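Local coordinates for protein hydrolase (PDB 6IAH) that probably removes phosphate groups from small phosphorylated substrates as a magnesium-dependent phosphatase of the haloacid dehalogenase superfamily, at residues Lys145-Met157 with Phe166-Lys179. Sequence-based numbering, arbitrary orientation.
Sequences KLGVVTGRSALEM and FKFENAVTREAYLK
Arg174 reaches back over the turn after strand 145-149, its chain extended from CG to NE, and NH1 donates to Gly151 O (2.9 Å). The same nitrogen makes a salt bridge to Glu156 OE1 at 2.9 Å, whose hydrogen bond is weak; carboxylate and guanidinium planes stand perpendicular, and Ser153 CB lies against one guanidinium face. Arg174 N, in turn, donates to Arg152 O. Glu156 also accepts from Ser153 N through OE1, while Ser153 OG takes Glu156 N, a capping box that starts helix 154-164. Ala154 N, in that first turn, donates to Glu175 OE2 (3.0 Å). With an alanine at Glu156, Arg174 would probably lose its carboxylate mate and Ser153 N its acceptor, leaving the guanidinium held less firmly, through Gly151 O.

Behind this polar end, strands 145-149 and 171-172 pair in parallel as the two strands of a right-handed beta-alpha-beta unit, 171-172 at the sheet edge. Val172 N donates to Val148 O (2.8 Å), and Val172 O accepts from Thr150 N. Phe168 folds over the neighbouring strand: chi1 of -70° sets CG opposite its carbonyl carbon, and Val148 CG1 sits 3.6 Å from the ring centroid, a CH-pi contact. Phe166 CD2 covers the opposite face, and Met157 CE approaches CD2 of Phe168 from the helix. Farther back, Asn170 ND2 donates nearly straight to Leu146 O in its own amide plane (3.0 Å).

Beside the magnesium site, Lys179 CG packs on Val149 CG1 while NZ forms salt bridges with Asp6 and Asp203; Arg152 likewise pairs with Asp8. Apolar packing and backbone pairing thus hold the strands in register, while hydrogen bonds and one salt bridge tie the loop after 171-172 to the turn and first helical turn after 145-149 in this Rossmann-like HAD core.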
ATOM      1  N   LYS A 145      -2.687  -9.221 -22.367  0.50 28.41           N
ATOM      2  CA  LYS A 145      -3.684  -8.590 -21.512  0.50 28.35           C
ATOM      3  C   LYS A 145      -3.029  -8.126 -20.223  0.50 26.94           C
ATOM      4  O   LYS A 145      -2.312  -8.889 -19.563  0.50 26.75           O
ATOM      5  CB  LYS A 145      -4.794  -9.562 -21.155  0.50 30.26           C
ATOM      6  CG  LYS A 145      -5.637  -9.991 -22.346  0.50 32.30           C
ATOM      7  CD  LYS A 145      -7.083 -10.178 -21.934  0.50 34.07           C
ATOM      8  CE  LYS A 145      -7.734  -8.866 -21.521  0.50 35.55           C
ATOM      9  NZ  LYS A 145      -9.172  -9.059 -21.201  0.50 35.88           N
ATOM     10  N   LEU A 146      -3.255  -6.871 -19.878  1.00 26.54           N
ATOM     11  CA  LEU A 146      -2.614  -6.272 -18.705  1.00 27.56           C
ATOM     12  C   LEU A 146      -3.701  -5.995 -17.648  1.00 27.86           C
ATOM     13  O   LEU A 146      -4.845  -5.638 -17.963  1.00 29.49           O
ATOM     14  CB  LEU A 146      -1.885  -4.995 -19.055  1.00 28.60           C
ATOM     15  CG  LEU A 146      -0.835  -5.008 -20.148  1.00 29.23           C
ATOM     16  CD1 LEU A 146      -0.261  -3.578 -20.220  1.00 29.38           C
ATOM     17  CD2 LEU A 146       0.248  -6.023 -19.840  1.00 28.41           C
ATOM     18  N   GLY A 147      -3.331  -6.193 -16.391  1.00 25.11           N
ATOM     19  CA  GLY A 147      -4.197  -5.925 -15.296  1.00 24.51           C
ATOM     20  C   GLY A 147      -3.493  -5.572 -14.048  1.00 23.86           C
ATOM     21  O   GLY A 147      -2.243  -5.703 -13.972  1.00 22.86           O
ATOM     22  N   VAL A 148      -4.241  -5.092 -13.057  1.00 23.59           N
ATOM     23  CA  VAL A 148      -3.612  -4.871 -11.712  1.00 25.38           C
ATOM     24  C   VAL A 148      -4.478  -5.435 -10.625  1.00 25.45           C
ATOM     25  O   VAL A 148      -5.715  -5.467 -10.747  1.00 27.43           O
ATOM     26  CB  VAL A 148      -3.258  -3.379 -11.372  1.00 28.99           C
ATOM     27  CG1 VAL A 148      -2.445  -2.709 -12.467  1.00 27.98           C
ATOM     28  CG2 VAL A 148      -4.460  -2.556 -10.964  1.00 30.47           C
ATOM     29  N   VAL A 149      -3.849  -5.900  -9.554  1.00 26.29           N
ATOM     30  CA  VAL A 149      -4.597  -6.214  -8.319  1.00 23.64           C
ATOM     31  C   VAL A 149      -3.900  -5.409  -7.293  1.00 22.56           C
ATOM     32  O   VAL A 149      -2.713  -5.639  -7.077  1.00 26.08           O
ATOM     33  CB  VAL A 149      -4.584  -7.714  -7.963  1.00 23.88           C
ATOM     34  CG1 VAL A 149      -5.259  -7.964  -6.632  1.00 24.05           C
ATOM     35  CG2 VAL A 149      -5.216  -8.568  -9.072  1.00 24.11           C
ATOM     36  N   THR A 150      -4.619  -4.528  -6.609  1.00 22.68           N
ATOM     37  CA  THR A 150      -3.941  -3.592  -5.692  1.00 23.01           C
ATOM     38  C   THR A 150      -4.782  -3.365  -4.445  1.00 23.99           C
ATOM     39  O   THR A 150      -5.991  -3.369  -4.498  1.00 24.50           O
ATOM     40  CB  THR A 150      -3.595  -2.276  -6.427  1.00 25.43           C
ATOM     41  OG1 THR A 150      -2.888  -1.351  -5.572  1.00 26.17           O
ATOM     42  CG2 THR A 150      -4.776  -1.609  -6.970  1.00 24.56           C
ATOM     43  N   GLY A 151      -4.122  -3.089  -3.329  1.00 26.19           N
ATOM     44  CA  GLY A 151      -4.793  -2.634  -2.114  1.00 28.50           C
ATOM     45  C   GLY A 151      -5.277  -1.187  -2.197  1.00 27.51           C
ATOM     46  O   GLY A 151      -6.029  -0.745  -1.318  1.00 25.85           O
ATOM     47  N   ARG A 152      -4.881  -0.473  -3.252  1.00 23.81           N
ATOM     48  CA  ARG A 152      -5.363   0.885  -3.484  1.00 24.76           C
ATOM     49  C   ARG A 152      -6.893   0.879  -3.709  1.00 27.09           C
ATOM     50  O   ARG A 152      -7.426  -0.054  -4.260  1.00 25.77           O
ATOM     51  CB  ARG A 152      -4.632   1.526  -4.687  1.00 23.66           C
ATOM     52  CG  ARG A 152      -3.226   2.086  -4.389  1.00 23.88           C
ATOM     53  CD  ARG A 152      -2.515   2.570  -5.684  1.00 23.19           C
ATOM     54  NE  ARG A 152      -1.161   3.068  -5.360  1.00 21.93           N
ATOM     55  CZ  ARG A 152      -0.800   4.324  -5.328  1.00 22.69           C
ATOM     56  NH1 ARG A 152      -1.663   5.312  -5.674  1.00 24.04           N
ATOM     57  NH2 ARG A 152       0.475   4.594  -4.933  1.00 25.83           N
ATOM     58  N   SER A 153      -7.555   1.971  -3.285  1.00 28.68           N
ATOM     59  CA  SER A 153      -8.939   2.267  -3.657  1.00 31.83           C
ATOM     60  C   SER A 153      -8.959   2.732  -5.083  1.00 31.61           C
ATOM     61  O   SER A 153      -7.915   3.090  -5.602  1.00 29.51           O
ATOM     62  CB  SER A 153      -9.496   3.409  -2.774  1.00 31.14           C
ATOM     63  OG  SER A 153      -8.767   4.597  -2.985  1.00 30.75           O
ATOM     64  N   ALA A 154     -10.146   2.723  -5.705  1.00 30.45           N
ATOM     65  CA  ALA A 154     -10.372   3.334  -6.995  1.00 34.12           C
ATOM     66  C   ALA A 154      -9.782   4.758  -7.131  1.00 30.59           C
ATOM     67  O   ALA A 154      -9.135   5.062  -8.121  1.00 28.19           O
ATOM     68  CB  ALA A 154     -11.845   3.336  -7.322  1.00 33.66           C
ATOM     69  N   LEU A 155      -9.987   5.609  -6.145  1.00 32.01           N
ATOM     70  CA  LEU A 155      -9.451   6.956  -6.202  1.00 34.39           C
ATOM     71  C   LEU A 155      -7.943   6.903  -6.217  1.00 29.79           C
ATOM     72  O   LEU A 155      -7.300   7.619  -6.971  1.00 30.44           O
ATOM     73  CB  LEU A 155      -9.894   7.745  -4.965  1.00 39.30           C
ATOM     74  CG  LEU A 155      -9.518   9.223  -4.886  1.00 46.55           C
ATOM     75  CD1 LEU A 155     -10.649  10.007  -4.210  1.00 52.73           C
ATOM     76  CD2 LEU A 155      -8.219   9.476  -4.146  1.00 45.33           C
ATOM     77  N   GLU A 156      -7.372   6.083  -5.343  1.00 28.88           N
ATOM     78  CA  GLU A 156      -5.905   5.950  -5.260  1.00 28.26           C
ATOM     79  C   GLU A 156      -5.316   5.313  -6.531  1.00 27.24           C
ATOM     80  O   GLU A 156      -4.142   5.541  -6.870  1.00 25.14           O
ATOM     81  CB  GLU A 156      -5.526   5.118  -4.043  1.00 30.80           C
ATOM     82  CG  GLU A 156      -5.641   5.898  -2.748  1.00 31.71           C
ATOM     83  CD  GLU A 156      -5.528   4.991  -1.560  1.00 37.88           C
ATOM     84  OE1 GLU A 156      -5.710   3.738  -1.674  1.00 33.64           O
ATOM     85  OE2 GLU A 156      -5.149   5.547  -0.531  1.00 45.97           O
ATOM     86  N   MET A 157      -6.126   4.485  -7.193  1.00 23.79           N
ATOM     87  CA  MET A 157      -5.742   3.873  -8.430  1.00 28.18           C
ATOM     88  C   MET A 157      -5.715   4.924  -9.595  1.00 30.78           C
ATOM     89  O   MET A 157      -4.796   4.911 -10.435  1.00 29.44           O
ATOM     90  CB  MET A 157      -6.679   2.682  -8.740  1.00 27.91           C
ATOM     91  CG  MET A 157      -6.193   1.762  -9.837  1.00 29.37           C
ATOM     92  SD  MET A 157      -4.439   1.159  -9.714  1.00 26.62           S
ATOM     93  CE  MET A 157      -4.071   1.148 -11.423  1.00 27.80           C
ATOM     94  N   PHE A 166      -0.264   5.842 -17.490  1.00 26.68           N
ATOM     95  CA  PHE A 166      -0.923   4.752 -18.213  1.00 26.91           C
ATOM     96  C   PHE A 166      -2.167   4.369 -17.480  1.00 26.93           C
ATOM     97  O   PHE A 166      -2.183   4.323 -16.246  1.00 26.57           O
ATOM     98  CB  PHE A 166       0.030   3.556 -18.360  1.00 28.33           C
ATOM     99  CG  PHE A 166      -0.524   2.423 -19.210  1.00 26.87           C
ATOM    100  CD1 PHE A 166      -0.305   2.397 -20.581  1.00 29.72           C
ATOM    101  CD2 PHE A 166      -1.173   1.360 -18.628  1.00 26.12           C
ATOM    102  CE1 PHE A 166      -0.796   1.353 -21.346  1.00 31.22           C
ATOM    103  CE2 PHE A 166      -1.662   0.294 -19.390  1.00 30.01           C
ATOM    104  CZ  PHE A 166      -1.470   0.294 -20.747  1.00 29.65           C
ATOM    105  N   LYS A 167      -3.223   4.088 -18.226  1.00 25.56           N
ATOM    106  CA  LYS A 167      -4.525   3.752 -17.655  1.00 30.78           C
ATOM    107  C   LYS A 167      -4.727   2.211 -17.660  1.00 30.34           C
ATOM    108  O   LYS A 167      -4.438   1.566 -18.663  1.00 32.71           O
ATOM    109  CB  LYS A 167      -5.615   4.455 -18.507  1.00 34.69           C
ATOM    110  CG  LYS A 167      -6.927   4.737 -17.787  1.00 44.84           C
ATOM    111  CD  LYS A 167      -7.432   6.147 -18.088  1.00 43.91           C
ATOM    112  N   PHE A 168      -5.197   1.619 -16.583  1.00 27.88           N
ATOM    113  CA  PHE A 168      -5.461   0.180 -16.559  1.00 30.40           C
ATOM    114  C   PHE A 168      -6.964  -0.066 -16.586  1.00 31.05           C
ATOM    115  O   PHE A 168      -7.645   0.143 -15.584  1.00 30.27           O
ATOM    116  CB  PHE A 168      -4.875  -0.475 -15.315  1.00 28.73           C
ATOM    117  CG  PHE A 168      -3.373  -0.535 -15.322  1.00 29.83           C
ATOM    118  CD1 PHE A 168      -2.718  -1.608 -15.909  1.00 30.47           C
ATOM    119  CD2 PHE A 168      -2.637   0.492 -14.809  1.00 29.67           C
ATOM    120  CE1 PHE A 168      -1.342  -1.676 -15.922  1.00 32.41           C
ATOM    121  CE2 PHE A 168      -1.271   0.428 -14.820  1.00 31.21           C
ATOM    122  CZ  PHE A 168      -0.608  -0.669 -15.362  1.00 28.15           C
ATOM    123  N   GLU A 169      -7.430  -0.630 -17.691  1.00 32.68           N
ATOM    124  CA  GLU A 169      -8.849  -0.987 -17.813  1.00 37.26           C
ATOM    125  C   GLU A 169      -9.268  -2.177 -16.992  1.00 35.11           C
ATOM    126  O   GLU A 169     -10.433  -2.282 -16.593  1.00 34.76           O
ATOM    127  CB  GLU A 169      -9.189  -1.174 -19.288  1.00 43.55           C
ATOM    128  CG  GLU A 169      -8.992   0.156 -20.057  1.00 56.29           C
ATOM    129  CD  GLU A 169      -9.586   1.409 -19.332  1.00 63.18           C
ATOM    130  OE1 GLU A 169     -10.798   1.412 -18.937  1.00 62.10           O
ATOM    131  OE2 GLU A 169      -8.835   2.393 -19.122  1.00 63.20           O
ATOM    132  N   ASN A 170      -8.326  -3.062 -16.685  1.00 31.68           N
ATOM    133  CA  ASN A 170      -8.600  -4.261 -15.897  1.00 28.64           C
ATOM    134  C   ASN A 170      -7.903  -4.084 -14.548  1.00 32.17           C
ATOM    135  O   ASN A 170      -6.679  -4.180 -14.480  1.00 27.63           O
ATOM    136  CB  ASN A 170      -8.028  -5.458 -16.637  1.00 31.56           C
ATOM    137  CG  ASN A 170      -8.519  -5.566 -18.070  1.00 32.25           C
ATOM    138  OD1 ASN A 170      -9.693  -5.421 -18.331  1.00 33.68           O
ATOM    139  ND2 ASN A 170      -7.606  -5.843 -18.996  1.00 30.89           N
ATOM    140  N   ALA A 171      -8.651  -3.761 -13.486  1.00 29.54           N
ATOM    141  CA  ALA A 171      -8.054  -3.456 -12.215  1.00 30.87           C
ATOM    142  C   ALA A 171      -8.964  -4.016 -11.124  1.00 34.42           C
ATOM    143  O   ALA A 171     -10.188  -3.871 -11.224  1.00 33.31           O
ATOM    144  CB  ALA A 171      -7.912  -1.962 -12.065  1.00 31.50           C
ATOM    145  N   VAL A 172      -8.372  -4.675 -10.128  1.00 28.90           N
ATOM    146  CA  VAL A 172      -9.076  -5.058  -8.887  1.00 28.05           C
ATOM    147  C   VAL A 172      -8.495  -4.214  -7.780  1.00 28.66           C
ATOM    148  O   VAL A 172      -7.275  -4.243  -7.572  1.00 26.37           O
ATOM    149  CB  VAL A 172      -8.873  -6.538  -8.598  1.00 29.80           C
ATOM    150  CG1 VAL A 172      -9.514  -6.951  -7.303  1.00 29.39           C
ATOM    151  CG2 VAL A 172      -9.519  -7.348  -9.740  1.00 30.77           C
ATOM    152  N   THR A 173      -9.364  -3.478  -7.072  1.00 27.01           N
ATOM    153  CA  THR A 173      -8.968  -2.547  -5.997  1.00 30.06           C
ATOM    154  C   THR A 173      -9.660  -3.031  -4.739  1.00 30.60           C
ATOM    155  O   THR A 173     -10.463  -3.987  -4.765  1.00 31.16           O
ATOM    156  CB  THR A 173      -9.383  -1.074  -6.278  1.00 30.72           C
ATOM    157  OG1 THR A 173     -10.769  -1.046  -6.641  1.00 29.18           O
ATOM    158  CG2 THR A 173      -8.602  -0.536  -7.421  1.00 30.05           C
ATOM    159  N   ARG A 174      -9.335  -2.395  -3.640  1.00 30.51           N
ATOM    160  CA  ARG A 174      -9.790  -2.877  -2.334  1.00 35.76           C
ATOM    161  C   ARG A 174     -11.302  -2.843  -2.082  1.00 39.70           C
ATOM    162  O   ARG A 174     -11.753  -3.479  -1.169  1.00 45.57           O
ATOM    163  CB  ARG A 174      -9.027  -2.184  -1.231  1.00 36.38           C
ATOM    164  CG  ARG A 174      -9.418  -0.734  -1.019  1.00 39.45           C
ATOM    165  CD  ARG A 174      -9.032  -0.277   0.372  1.00 41.91           C
ATOM    166  NE  ARG A 174      -9.149   1.177   0.521  1.00 42.19           N
ATOM    167  CZ  ARG A 174      -8.142   2.054   0.409  1.00 49.10           C
ATOM    168  NH1 ARG A 174      -6.875   1.693   0.070  1.00 45.77           N
ATOM    169  NH2 ARG A 174      -8.412   3.345   0.589  1.00 54.58           N
ATOM    170  N   GLU A 175     -12.064  -2.126  -2.901  1.00 40.94           N
ATOM    171  CA  GLU A 175     -13.542  -2.150  -2.879  1.00 44.97           C
ATOM    172  C   GLU A 175     -14.090  -3.541  -3.163  1.00 45.43           C
ATOM    173  O   GLU A 175     -15.246  -3.810  -2.858  1.00 50.86           O
ATOM    174  CB  GLU A 175     -14.162  -1.240  -3.974  1.00 47.85           C
ATOM    175  CG  GLU A 175     -14.006   0.271  -3.763  1.00 49.51           C
ATOM    176  CD  GLU A 175     -12.620   0.778  -4.109  1.00 47.92           C
ATOM    177  OE1 GLU A 175     -11.861  -0.014  -4.711  1.00 40.01           O
ATOM    178  OE2 GLU A 175     -12.271   1.924  -3.734  1.00 46.48           O
ATOM    179  N   ALA A 176     -13.319  -4.375  -3.843  1.00 35.60           N
ATOM    180  CA  ALA A 176     -13.826  -5.618  -4.368  1.00 34.89           C
ATOM    181  C   ALA A 176     -13.258  -6.836  -3.582  1.00 36.42           C
ATOM    182  O   ALA A 176     -14.058  -7.638  -3.001  1.00 35.04           O
ATOM    183  CB  ALA A 176     -13.515  -5.675  -5.844  1.00 36.69           C
ATOM    184  N   TYR A 177     -11.908  -6.912  -3.494  1.00 28.12           N
ATOM    185  CA  TYR A 177     -11.151  -8.056  -2.947  1.00 31.19           C
ATOM    186  C   TYR A 177      -9.844  -7.554  -2.374  1.00 32.63           C
ATOM    187  O   TYR A 177      -9.434  -6.446  -2.668  1.00 29.99           O
ATOM    188  CB  TYR A 177     -10.833  -9.100  -4.011  1.00 28.85           C
ATOM    189  CG  TYR A 177     -12.079  -9.682  -4.649  1.00 30.66           C
ATOM    190  CD1 TYR A 177     -12.782 -10.701  -4.022  1.00 33.09           C
ATOM    191  CD2 TYR A 177     -12.582  -9.173  -5.821  1.00 30.74           C
ATOM    192  CE1 TYR A 177     -13.925 -11.219  -4.577  1.00 32.67           C
ATOM    193  CE2 TYR A 177     -13.773  -9.673  -6.358  1.00 34.46           C
ATOM    194  CZ  TYR A 177     -14.407 -10.718  -5.730  1.00 33.34           C
ATOM    195  OH  TYR A 177     -15.581 -11.265  -6.240  1.00 35.69           O
ATOM    196  N   LEU A 178      -9.244  -8.332  -1.494  1.00 29.99           N
ATOM    197  CA  LEU A 178      -7.961  -7.961  -0.914  1.00 29.85           C
ATOM    198  C   LEU A 178      -7.015  -9.156  -0.965  1.00 31.00           C
ATOM    199  O   LEU A 178      -7.340 -10.265  -0.505  1.00 30.91           O
ATOM    200  CB  LEU A 178      -8.096  -7.441   0.532  1.00 34.95           C
ATOM    201  CG  LEU A 178      -6.989  -6.459   0.997  1.00 44.08           C
ATOM    202  CD1 LEU A 178      -7.137  -5.086   0.309  1.00 46.80           C
ATOM    203  CD2 LEU A 178      -6.952  -6.265   2.522  1.00 46.74           C
ATOM    204  N   LYS A 179      -5.818  -8.932  -1.489  1.00 27.23           N
ATOM    205  CA  LYS A 179      -4.793  -9.965  -1.412  1.00 29.05           C
ATOM    206  C   LYS A 179      -4.655 -10.343   0.080  1.00 30.59           C
ATOM    207  O   LYS A 179      -4.759  -9.459   0.913  1.00 29.04           O
ATOM    208  CB  LYS A 179      -3.426  -9.441  -1.916  1.00 26.31           C
ATOM    209  CG  LYS A 179      -3.473  -9.168  -3.419  1.00 25.92           C
ATOM    210  CD  LYS A 179      -2.157  -8.714  -3.963  1.00 26.22           C
ATOM    211  CE  LYS A 179      -1.904  -7.273  -3.602  1.00 27.22           C
ATOM    212  NZ  LYS A 179      -0.633  -6.719  -4.115  1.00 24.00           N
TER
HETATM  213  O   HOH W   1      -5.355  -3.011 -17.706  1.00 32.48           O
HETATM  214  O   HOH W   2      -7.176  -5.757  -4.144  1.00 32.61           O
HETATM  215  O   HOH W   3     -12.046   5.331  -3.906  1.00 43.84           O